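Long-range contacts in alginate lyase (Chitinophaga sp. MD30, PDB 6KCW), which depolymerises alginate by beta-elimination as a bacterial polysaccharide lyase of family 36: residues Leu49-Leu54 / Pro225-Ile230; Trp86-Lys91 / Gln219-Ser224; Leu116-Tyr121 / Val128-Tyr133. All coordinates share one frame; numbering follows the deposited sequence.

Contact 1. Residues Leu49-Leu54 / Pro225-Ile230; sequences LLKNAL and PVDSYI
Leu49 and Ser228 form an antiparallel hydrogen-bonded pair, with Leu49 N 2.9 Å from Ser228 O and Ser228 N 3.0 Å from Leu49 O. Both bonds are nearly straight, at 165° and 168°. The Leu49 side chain runs to the same face of the sheet as that of Ser228, and its CD1 lies 3.9 Å from CD1 of Ile230. Ser228 OG turns to the backbone N of Asp85, which ties the pair to the neighbouring loop. Leu49 O takes a second bond from a water, which also donates to Val226 O. At Leu50 the backbones stay close, and its side chain lies beside that of Asp227, pointing the same way. Lys51 N, which in a continued ladder would look to Val226 O, is instead taken by the carboxylate: Asp227 OD1 accepts it at 3.0 Å, met nearly along the C-O axis. The same oxygen forms a salt bridge with Lys51 NZ at 3.5 Å. Lys51 CG stands between the backbone N and the carbonyl carbon (chi1 61°), bringing it alongside OD1, while CB of Lys51 rests 3.3 Å from Pro225 O. OD1 is thus gripped by a backbone N-H and an ammonium group of one residue, which should fix the rotation of the carboxylate. Asn52 closes the contact loosely, its ND2 near Pro225 CA. The arrangement is that of an antiparallel strand pair coming to its end, at the margin of a concanavalin-like beta sandwich, where an aspartate side chain and a bridging water take over from the last rungs.

Contact 2. Residues Trp86-Lys91 / Gln219-Ser224; sequences WSRGGK and QTYWQS. With PO4 (phosphate ion), chain B.
Trp222 and Gln223, at the end of a short 3-10 turn in the loop between strands 206-215 and 228-241, pack against Ser87, Arg88 and Gly89 where the chain enters strand 89-92 of the sandwich. The core is a CH-pi contact: Arg88 CG stands over the six-membered ring of Trp222, 3.3 Å from its centroid and only 8° off the ring normal. Arg88 CG is anti to the backbone N (chi1 174°), which carries it out over the indole. Gly89 meets the edge of the same ring, with its O 3.2 Å from Trp222 CE3. An alanine in place of Trp222 would probably leave Arg88 CG without the flat surface beneath it and open a gap beside Gly89. Polar links run alongside. Ser87 OG donates to Gln223 O at 2.8 Å, approaching from above the carbonyl plane, and a water accepts from Gly89 N while donating to Trp222 O at 2.6 Å. Further along the strand, Lys91 NZ, also bonded to Gly216 O, donates to O3 of a phosphate ion, probably from the crystallisation liquor, at 2.7 Å.

Contact 3. Residues Leu116-Tyr121 / Val128-Tyr133; sequences LRMMWY and VFFQPY. With PO4 (phosphate ion), chain B.
Met119 and Gln131 form the central hydrogen-bonded pair of this antiparallel hairpin, Met119 N reaching Gln131 O at 3.0 Å and Gln131 N reaching Met119 O at 2.9 Å. Tyr121 and Phe129 make the next such pair, whereas the two bonds between Arg117 and Tyr133 are weak. Pro132 stands opposite Met118 at a non-hydrogen-bonded position, where its missing N-H costs the ladder nothing. A water between the weak pair accepts from Arg117 NE at 2.8 Å and donates to Tyr133 O. On the face carrying Arg117, Met119 and Tyr133, a phosphate ion is held by both strands: its O1 meets Arg117 NH2 at the edge of the guanidinium with an N-H...O angle of 170°, and Tyr133 OH donates to O4. The positive charge of Arg117, with Lys91 nearby, would probably favour an anion here. Arg117 NH1 is bonded to His212, and Tyr133 OH also to Gly144 N. Met119 SD lies over the face of the Tyr133 ring, 3.5 Å from its centroid, a Met-aromatic contact made with CG of Tyr133 anti to the backbone N (chi1 -161°). Further along, the Gln131 amide crosses close to Tyr121, with OE1 3.7 Å from Tyr121 CB. The side chains of Tyr121 and Phe129 lie side by side, CD2 of Tyr121 3.7 Å from CZ of Phe129, with the ring planes inclined obliquely at 46°. On the other face, Met118 CE touches Phe130 CD1 at 3.6 Å, and its sulfur approaches that ring obliquely. There Met118 and Phe130 pack on Ile185 of strand 179-185, across the sandwich, while strand 89-92 hydrogen-bonds to strand 113-122 through Val92 and Gly90.

Along the chain the contacts are nested: contact 3 falls within the loop closed by contact 2, which falls within that closed by contact 1. Contacts 1 and 2 have centres about 9 Å apart and join directly, Asn52 N lying 2.9 Å from Ser224 O; contact 3 lies about 13 Å from contact 2 and about 18 Å from contact 1, centre to centre. Contacts 2 and 3 share the sheet in which strands 89-92 and 113-122 are neighbours, and both reach the bound phosphate. Contact 1 belongs to the other sheet, and Leu49 packs on Trp120 between the two. The phosphate site, plausibly where acidic alginate binds, thus combines strand 89-92 with the hairpin of strands 113-122 and 128-135.

Contact 1. Residues Leu49-Leu54 / Pro225-Ile230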
loop_
_atom_site.group_PDB
_atom_site.type_symbol
_atom_site.label_atom_id
_atom_site.label_comp_id
_atom_site.label_asym_id
_atom_site.label_seq_id
_atom_site.Cartn_x
_atom_site.Cartn_y
_atom_site.Cartn_z
ATOM N N LEU A 49 5.943 -3.713 13.144
ATOM C CA LEU A 49 4.994 -4.817 13.194
ATOM C C LEU A 49 5.298 -5.638 14.444
ATOM O O LEU A 49 6.370 -6.249 14.541
ATOM C CB LEU A 49 5.071 -5.692 11.946
ATOM C CG LEU A 49 4.898 -5.020 10.580
ATOM C CD1 LEU A 49 5.168 -6.018 9.463
ATOM C CD2 LEU A 49 3.518 -4.409 10.449
ATOM N N LEU A 50 4.357 -5.654 15.393
ATOM C CA LEU A 50 4.583 -6.334 16.660
ATOM C C LEU A 50 4.386 -7.837 16.535
ATOM O O LEU A 50 3.537 -8.326 15.782
ATOM C CB LEU A 50 3.669 -5.799 17.765
ATOM C CG LEU A 50 3.513 -4.303 18.000
ATOM C CD1 LEU A 50 2.356 -4.045 18.927
ATOM C CD2 LEU A 50 4.786 -3.739 18.584
ATOM N N LYS A 51 5.177 -8.564 17.312
ATOM C CA LYS A 51 5.072 -10.010 17.372
ATOM C C LYS A 51 3.685 -10.441 17.855
ATOM O O LYS A 51 3.009 -9.731 18.611
ATOM C CB LYS A 51 6.156 -10.553 18.305
ATOM C CG LYS A 51 6.022 -10.045 19.734
ATOM C CD LYS A 51 7.066 -10.621 20.669
ATOM C CE LYS A 51 6.971 -9.898 21.979
ATOM N NZ LYS A 51 6.606 -8.481 21.708
ATOM N N ASN A 52 3.264 -11.625 17.397
ATOM C CA ASN A 52 2.024 -12.273 17.843
ATOM C C ASN A 52 0.798 -11.392 17.600
ATOM O O ASN A 52 -0.058 -11.246 18.478
ATOM C CB ASN A 52 2.102 -12.662 19.326
ATOM C CG ASN A 52 3.367 -13.435 19.671
ATOM O OD1 ASN A 52 4.084 -13.084 20.617
ATOM N ND2 ASN A 52 3.645 -14.492 18.913
ATOM N N ALA A 53 0.719 -10.772 16.423
ATOM C CA ALA A 53 -0.433 -9.935 16.111
ATOM C C ALA A 53 -0.583 -9.804 14.606
ATOM O O ALA A 53 0.369 -9.995 13.845
ATOM C CB ALA A 53 -0.328 -8.549 16.738
ATOM N N LEU A 54 -1.805 -9.468 14.197
ATOM C CA LEU A 54 -2.174 -9.224 12.816
ATOM C C LEU A 54 -2.783 -7.835 12.699
ATOM O O LEU A 54 -3.094 -7.180 13.701
ATOM C CB LEU A 54 -3.172 -10.272 12.325
ATOM C CG LEU A 54 -2.673 -11.709 12.389
ATOM C CD1 LEU A 54 -3.761 -12.654 11.953
ATOM C CD2 LEU A 54 -1.457 -11.893 11.511
ATOM N N PRO A 225 6.865 -14.328 15.449
ATOM C CA PRO A 225 7.178 -14.334 16.884
ATOM C C PRO A 225 8.057 -13.180 17.361
ATOM O O PRO A 225 8.274 -13.065 18.574
ATOM C CB PRO A 225 7.892 -15.683 17.064
ATOM C CG PRO A 225 8.537 -15.939 15.753
ATOM C CD PRO A 225 7.582 -15.386 14.715
ATOM N N VAL A 226 8.560 -12.310 16.473
ATOM C CA VAL A 226 9.420 -11.201 16.874
ATOM C C VAL A 226 8.871 -9.884 16.333
ATOM O O VAL A 226 8.125 -9.844 15.352
ATOM C CB VAL A 226 10.883 -11.378 16.400
ATOM C CG1 VAL A 226 11.536 -12.560 17.092
ATOM C CG2 VAL A 226 10.939 -11.528 14.882
ATOM N N ASP A 227 9.263 -8.793 16.995
ATOM C CA ASP A 227 9.029 -7.469 16.440
ATOM C C ASP A 227 9.900 -7.305 15.204
ATOM O O ASP A 227 11.060 -7.721 15.192
ATOM C CB ASP A 227 9.351 -6.376 17.465
ATOM C CG ASP A 227 8.414 -6.391 18.684
ATOM O OD1 ASP A 227 7.298 -6.935 18.594
ATOM O OD2 ASP A 227 8.790 -5.840 19.740
ATOM N N SER A 228 9.330 -6.723 14.148
ATOM C CA SER A 228 10.053 -6.473 12.907
ATOM C C SER A 228 9.750 -5.065 12.414
ATOM O O SER A 228 8.752 -4.451 12.802
ATOM C CB SER A 228 9.703 -7.500 11.830
ATOM O OG SER A 228 10.495 -8.665 11.970
ATOM N N TYR A 229 10.624 -4.556 11.546
ATOM C CA TYR A 229 10.601 -3.150 11.175
ATOM C C TYR A 229 10.659 -2.985 9.659
ATOM O O TYR A 229 11.280 -3.787 8.954
ATOM C CB TYR A 229 11.761 -2.402 11.858
ATOM C CG TYR A 229 11.765 -2.582 13.376
ATOM C CD1 TYR A 229 11.052 -1.721 14.205
ATOM C CD2 TYR A 229 12.468 -3.629 13.968
ATOM C CE1 TYR A 229 11.052 -1.886 15.587
ATOM C CE2 TYR A 229 12.467 -3.812 15.348
ATOM C CZ TYR A 229 11.758 -2.941 16.152
ATOM O OH TYR A 229 11.766 -3.129 17.517
ATOM N N ILE A 230 9.974 -1.953 9.168
ATOM C CA ILE A 230 9.995 -1.561 7.765
ATOM C C ILE A 230 10.231 -0.056 7.712
ATOM O O ILE A 230 9.682 0.697 8.525
ATOM C CB ILE A 230 8.677 -1.947 7.050
ATOM C CG1 ILE A 230 8.472 -3.466 7.072
ATOM C CG2 ILE A 230 8.644 -1.417 5.619
ATOM C CD1 ILE A 230 7.053 -3.891 6.836
HETATM O O HOH W 1 6.513 -8.688 13.605
#

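Contact 2. Residues Trp86-Lys91 / Gln219-Ser224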
loop_
_atom_site.group_PDB
_atom_site.type_symbol
_atom_site.label_atom_id
_atom_site.label_comp_id
_atom_site.label_asym_id
_atom_site.label_seq_id
_atom_site.Cartn_x
_atom_site.Cartn_y
_atom_site.Cartn_z
ATOM N N TRP A 86 10.353 -12.488 7.578
ATOM C CA TRP A 86 9.422 -12.529 6.454
ATOM C C TRP A 86 8.072 -13.092 6.870
ATOM O O TRP A 86 7.024 -12.516 6.561
ATOM C CB TRP A 86 9.999 -13.373 5.322
ATOM C CG TRP A 86 11.222 -12.840 4.650
ATOM C CD1 TRP A 86 12.374 -13.524 4.409
ATOM C CD2 TRP A 86 11.399 -11.538 4.077
ATOM N NE1 TRP A 86 13.257 -12.733 3.734
ATOM C CE2 TRP A 86 12.688 -11.505 3.518
ATOM C CE3 TRP A 86 10.594 -10.396 3.984
ATOM C CZ2 TRP A 86 13.196 -10.374 2.874
ATOM C CZ3 TRP A 86 11.097 -9.275 3.353
ATOM C CH2 TRP A 86 12.388 -9.270 2.805
ATOM N N SER A 87 8.089 -14.223 7.574
ATOM C CA SER A 87 6.882 -14.959 7.981
ATOM C C SER A 87 6.067 -15.256 6.719
ATOM O O SER A 87 6.653 -15.693 5.719
ATOM C CB SER A 87 6.157 -14.191 9.070
ATOM O OG SER A 87 5.008 -14.893 9.446
ATOM N N ARG A 88 4.745 -15.048 6.716
ATOM C CA ARG A 88 3.964 -15.381 5.525
ATOM C C ARG A 88 3.853 -14.209 4.559
ATOM O O ARG A 88 3.881 -14.413 3.342
ATOM C CB ARG A 88 2.565 -15.877 5.908
ATOM C CG ARG A 88 1.618 -16.122 4.724
ATOM C CD ARG A 88 1.929 -17.467 4.052
ATOM N NE ARG A 88 0.882 -17.875 3.151
ATOM C CZ ARG A 88 1.102 -18.571 2.044
ATOM N NH1 ARG A 88 2.340 -18.893 1.693
ATOM N NH2 ARG A 88 0.084 -18.934 1.255
ATOM N N GLY A 89 3.752 -12.988 5.066
ATOM C CA GLY A 89 3.668 -11.812 4.230
ATOM C C GLY A 89 2.740 -10.799 4.852
ATOM O O GLY A 89 2.292 -10.947 5.983
ATOM N N GLY A 90 2.447 -9.750 4.100
ATOM C CA GLY A 90 1.554 -8.723 4.587
ATOM C C GLY A 90 1.551 -7.558 3.620
ATOM O O GLY A 90 2.162 -7.619 2.553
ATOM N N LYS A 91 0.871 -6.491 4.031
ATOM C CA LYS A 91 0.766 -5.270 3.239
ATOM C C LYS A 91 1.928 -4.320 3.558
ATOM O O LYS A 91 2.428 -4.270 4.685
ATOM C CB LYS A 91 -0.582 -4.580 3.500
ATOM C CG LYS A 91 -1.808 -5.188 2.778
ATOM C CD LYS A 91 -2.034 -6.666 3.132
ATOM C CE LYS A 91 -3.366 -7.215 2.638
ATOM N NZ LYS A 91 -3.347 -8.692 2.798
ATOM N N GLN A 219 -5.441 -15.268 9.319
ATOM C CA GLN A 219 -5.273 -16.319 10.312
ATOM C C GLN A 219 -3.982 -16.121 11.098
ATOM O O GLN A 219 -3.069 -15.410 10.667
ATOM C CB GLN A 219 -5.278 -17.686 9.636
ATOM C CG GLN A 219 -6.393 -17.827 8.606
ATOM C CD GLN A 219 -7.795 -17.802 9.239
ATOM O OE1 GLN A 219 -7.982 -18.205 10.397
ATOM N NE2 GLN A 219 -8.779 -17.321 8.482
ATOM N N THR A 220 -3.905 -16.776 12.263
ATOM C CA THR A 220 -2.787 -16.548 13.179
ATOM C C THR A 220 -1.445 -17.021 12.636
ATOM O O THR A 220 -0.422 -16.732 13.253
ATOM C CB THR A 220 -3.032 -17.246 14.524
ATOM O OG1 THR A 220 -2.751 -18.651 14.388
ATOM C CG2 THR A 220 -4.475 -17.039 14.978
ATOM N N TYR A 221 -1.421 -17.770 11.545
ATOM C CA TYR A 221 -0.162 -18.272 11.032
ATOM C C TYR A 221 0.579 -17.240 10.180
ATOM O O TYR A 221 1.725 -17.490 9.796
ATOM C CB TYR A 221 -0.403 -19.561 10.239
ATOM C CG TYR A 221 -1.254 -19.415 8.977
ATOM C CD1 TYR A 221 -0.714 -18.913 7.786
ATOM C CD2 TYR A 221 -2.573 -19.821 8.965
ATOM C CE1 TYR A 221 -1.489 -18.797 6.643
ATOM C CE2 TYR A 221 -3.344 -19.716 7.826
ATOM C CZ TYR A 221 -2.807 -19.198 6.679
ATOM O OH TYR A 221 -3.609 -19.102 5.563
ATOM N N TRP A 222 -0.059 -16.110 9.855
ATOM C CA TRP A 222 0.593 -14.957 9.251
ATOM C C TRP A 222 1.412 -14.155 10.257
ATOM O O TRP A 222 2.151 -13.244 9.851
ATOM C CB TRP A 222 -0.448 -14.027 8.623
ATOM C CG TRP A 222 -1.109 -14.531 7.389
ATOM C CD1 TRP A 222 -2.116 -15.451 7.307
ATOM C CD2 TRP A 222 -0.849 -14.105 6.047
ATOM N NE1 TRP A 222 -2.485 -15.638 5.991
ATOM C CE2 TRP A 222 -1.717 -14.826 5.200
ATOM C CE3 TRP A 222 0.045 -13.197 5.476
ATOM C CZ2 TRP A 222 -1.718 -14.658 3.822
ATOM C CZ3 TRP A 222 0.039 -13.038 4.108
ATOM C CH2 TRP A 222 -0.837 -13.760 3.299
ATOM N N GLN A 223 1.280 -14.452 11.549
ATOM C CA GLN A 223 2.019 -13.727 12.568
ATOM C C GLN A 223 3.493 -14.111 12.557
ATOM O O GLN A 223 3.904 -15.133 12.001
ATOM C CB GLN A 223 1.454 -14.004 13.961
ATOM C CG GLN A 223 0.203 -13.220 14.294
ATOM C CD GLN A 223 -0.540 -13.792 15.483
ATOM O OE1 GLN A 223 -0.058 -14.713 16.136
ATOM N NE2 GLN A 223 -1.723 -13.251 15.766
ATOM N N SER A 224 4.285 -13.270 13.205
ATOM C CA SER A 224 5.684 -13.511 13.461
ATOM C C SER A 224 5.930 -13.511 14.964
ATOM O O SER A 224 5.273 -12.769 15.704
ATOM C CB SER A 224 6.551 -12.432 12.798
ATOM O OG SER A 224 7.833 -12.371 13.384
HETATM P P PO4 B . -7.179 -8.719 2.692
HETATM O O1 PO4 B . -6.925 -7.320 3.193
HETATM O O2 PO4 B . -8.204 -9.386 3.583
HETATM O O3 PO4 B . -5.929 -9.566 2.783
HETATM O O4 PO4 B . -7.735 -8.661 1.260
HETATM O O HOH W 2 3.758 -12.224 8.087
#

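Contact 3. Residues Leu116-Tyr121 / Val128-Tyr133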
loop_
_atom_site.group_PDB
_atom_site.type_symbol
_atom_site.label_atom_id
_atom_site.label_comp_id
_atom_site.label_asym_id
_atom_site.label_seq_id
_atom_site.Cartn_x
_atom_site.Cartn_y
_atom_site.Cartn_z
ATOM N N LEU A 116 -5.675 -0.568 -4.883
ATOM C CA LEU A 116 -4.377 -0.911 -5.446
ATOM C C LEU A 116 -3.402 -0.820 -4.271
ATOM O O LEU A 116 -3.032 0.279 -3.854
ATOM C CB LEU A 116 -4.013 0.039 -6.589
ATOM C CG LEU A 116 -3.020 -0.324 -7.710
ATOM C CD1 LEU A 116 -2.853 0.844 -8.676
ATOM C CD2 LEU A 116 -1.660 -0.751 -7.150
ATOM N N ARG A 117 -3.019 -1.966 -3.712
ATOM C CA ARG A 117 -1.988 -2.029 -2.678
ATOM C C ARG A 117 -0.926 -3.037 -3.096
ATOM O O ARG A 117 -1.015 -3.667 -4.157
ATOM C CB ARG A 117 -2.566 -2.401 -1.299
ATOM C CG ARG A 117 -3.547 -1.382 -0.751
ATOM C CD ARG A 117 -4.269 -1.889 0.506
ATOM N NE ARG A 117 -4.815 -3.226 0.329
ATOM C CZ ARG A 117 -5.279 -3.980 1.320
ATOM N NH1 ARG A 117 -5.279 -3.533 2.570
ATOM N NH2 ARG A 117 -5.745 -5.190 1.062
ATOM N N MET A 118 0.092 -3.185 -2.246
ATOM C CA MET A 118 1.216 -4.066 -2.525
ATOM C C MET A 118 1.535 -4.887 -1.287
ATOM O O MET A 118 1.364 -4.423 -0.154
ATOM C CB MET A 118 2.473 -3.275 -2.975
ATOM C CG MET A 118 3.626 -4.159 -3.484
ATOM S SD MET A 118 5.073 -3.255 -4.092
ATOM C CE MET A 118 5.695 -2.550 -2.549
ATOM N N MET A 119 2.004 -6.114 -1.514
ATOM C CA MET A 119 2.368 -7.019 -0.437
ATOM C C MET A 119 3.780 -7.544 -0.643
ATOM O O MET A 119 4.312 -7.536 -1.754
ATOM C CB MET A 119 1.424 -8.221 -0.346
ATOM C CG MET A 119 -0.002 -7.893 -0.022
ATOM S SD MET A 119 -0.909 -9.429 0.232
ATOM C CE MET A 119 -0.063 -10.218 1.603
ATOM N N TRP A 120 4.384 -8.002 0.450
ATOM C CA TRP A 120 5.438 -8.996 0.359
ATOM C C TRP A 120 4.830 -10.351 0.714
ATOM O O TRP A 120 3.759 -10.430 1.325
ATOM C CB TRP A 120 6.630 -8.640 1.258
ATOM C CG TRP A 120 6.501 -9.090 2.660
ATOM C CD1 TRP A 120 6.955 -10.262 3.185
ATOM C CD2 TRP A 120 5.885 -8.376 3.737
ATOM N NE1 TRP A 120 6.650 -10.331 4.524
ATOM C CE2 TRP A 120 5.990 -9.186 4.888
ATOM C CE3 TRP A 120 5.245 -7.136 3.840
ATOM C CZ2 TRP A 120 5.486 -8.792 6.130
ATOM C CZ3 TRP A 120 4.747 -6.745 5.073
ATOM C CH2 TRP A 120 4.874 -7.571 6.201
ATOM N N TYR A 121 5.486 -11.423 0.273
ATOM C CA TYR A 121 4.860 -12.737 0.335
ATOM C C TYR A 121 5.933 -13.816 0.293
ATOM O O TYR A 121 6.903 -13.699 -0.463
ATOM C CB TYR A 121 3.870 -12.917 -0.825
ATOM C CG TYR A 121 2.983 -14.155 -0.749
ATOM C CD1 TYR A 121 1.854 -14.179 0.056
ATOM C CD2 TYR A 121 3.249 -15.279 -1.530
ATOM C CE1 TYR A 121 1.038 -15.299 0.111
ATOM C CE2 TYR A 121 2.434 -16.403 -1.484
ATOM C CZ TYR A 121 1.335 -16.406 -0.658
ATOM O OH TYR A 121 0.523 -17.516 -0.608
ATOM N N VAL A 128 10.538 -15.262 -1.582
ATOM C CA VAL A 128 9.967 -14.073 -0.951
ATOM C C VAL A 128 10.037 -12.919 -1.943
ATOM O O VAL A 128 11.124 -12.573 -2.415
ATOM C CB VAL A 128 10.699 -13.700 0.351
ATOM C CG1 VAL A 128 10.149 -12.391 0.903
ATOM C CG2 VAL A 128 10.563 -14.821 1.374
ATOM N N PHE A 129 8.893 -12.295 -2.225
ATOM C CA PHE A 129 8.849 -11.268 -3.259
ATOM C C PHE A 129 7.841 -10.183 -2.897
ATOM O O PHE A 129 7.117 -10.275 -1.907
ATOM C CB PHE A 129 8.504 -11.876 -4.632
ATOM C CG PHE A 129 7.392 -12.892 -4.588
ATOM C CD1 PHE A 129 6.065 -12.494 -4.668
ATOM C CD2 PHE A 129 7.675 -14.244 -4.466
ATOM C CE1 PHE A 129 5.037 -13.419 -4.616
ATOM C CE2 PHE A 129 6.656 -15.184 -4.416
ATOM C CZ PHE A 129 5.332 -14.772 -4.488
ATOM N N PHE A 130 7.833 -9.135 -3.716
ATOM C CA PHE A 130 6.726 -8.197 -3.790
ATOM C C PHE A 130 5.652 -8.761 -4.721
ATOM O O PHE A 130 5.919 -9.618 -5.566
ATOM C CB PHE A 130 7.210 -6.826 -4.291
ATOM C CG PHE A 130 7.999 -6.041 -3.274
ATOM C CD1 PHE A 130 7.408 -5.625 -2.088
ATOM C CD2 PHE A 130 9.320 -5.702 -3.512
ATOM C CE1 PHE A 130 8.110 -4.902 -1.148
ATOM C CE2 PHE A 130 10.038 -4.964 -2.571
ATOM C CZ PHE A 130 9.421 -4.569 -1.377
ATOM N N GLN A 131 4.415 -8.292 -4.544
ATOM C CA GLN A 131 3.349 -8.746 -5.426
ATOM C C GLN A 131 2.238 -7.718 -5.383
ATOM O O GLN A 131 1.912 -7.221 -4.296
ATOM C CB GLN A 131 2.808 -10.132 -5.029
ATOM C CG GLN A 131 1.885 -10.157 -3.786
ATOM C CD GLN A 131 1.355 -11.554 -3.426
ATOM O OE1 GLN A 131 1.830 -12.570 -3.942
ATOM N NE2 GLN A 131 0.360 -11.600 -2.538
ATOM N N PRO A 132 1.652 -7.360 -6.517
ATOM C CA PRO A 132 0.426 -6.562 -6.483
ATOM C C PRO A 132 -0.634 -7.276 -5.661
ATOM O O PRO A 132 -0.602 -8.495 -5.477
ATOM C CB PRO A 132 0.006 -6.466 -7.957
ATOM C CG PRO A 132 1.211 -6.914 -8.752
ATOM C CD PRO A 132 1.994 -7.828 -7.870
ATOM N N TYR A 133 -1.588 -6.495 -5.163
ATOM C CA TYR A 133 -2.676 -7.034 -4.349
ATOM C C TYR A 133 -3.889 -6.134 -4.590
ATOM O O TYR A 133 -4.121 -5.175 -3.853
ATOM C CB TYR A 133 -2.293 -7.100 -2.877
ATOM C CG TYR A 133 -3.171 -8.044 -2.103
ATOM C CD1 TYR A 133 -3.047 -9.417 -2.271
ATOM C CD2 TYR A 133 -4.140 -7.572 -1.230
ATOM C CE1 TYR A 133 -3.844 -10.294 -1.592
ATOM C CE2 TYR A 133 -4.947 -8.448 -0.539
ATOM C CZ TYR A 133 -4.792 -9.809 -0.722
ATOM O OH TYR A 133 -5.598 -10.695 -0.046
HETATM P P PO4 B . -7.179 -8.719 2.692
HETATM O O1 PO4 B . -6.925 -7.320 3.193
HETATM O O2 PO4 B . -8.204 -9.386 3.583
HETATM O O3 PO4 B . -5.929 -9.566 2.783
HETATM O O4 PO4 B . -7.735 -8.661 1.260
HETATM O O HOH W 3 -5.744 -4.371 -2.068
#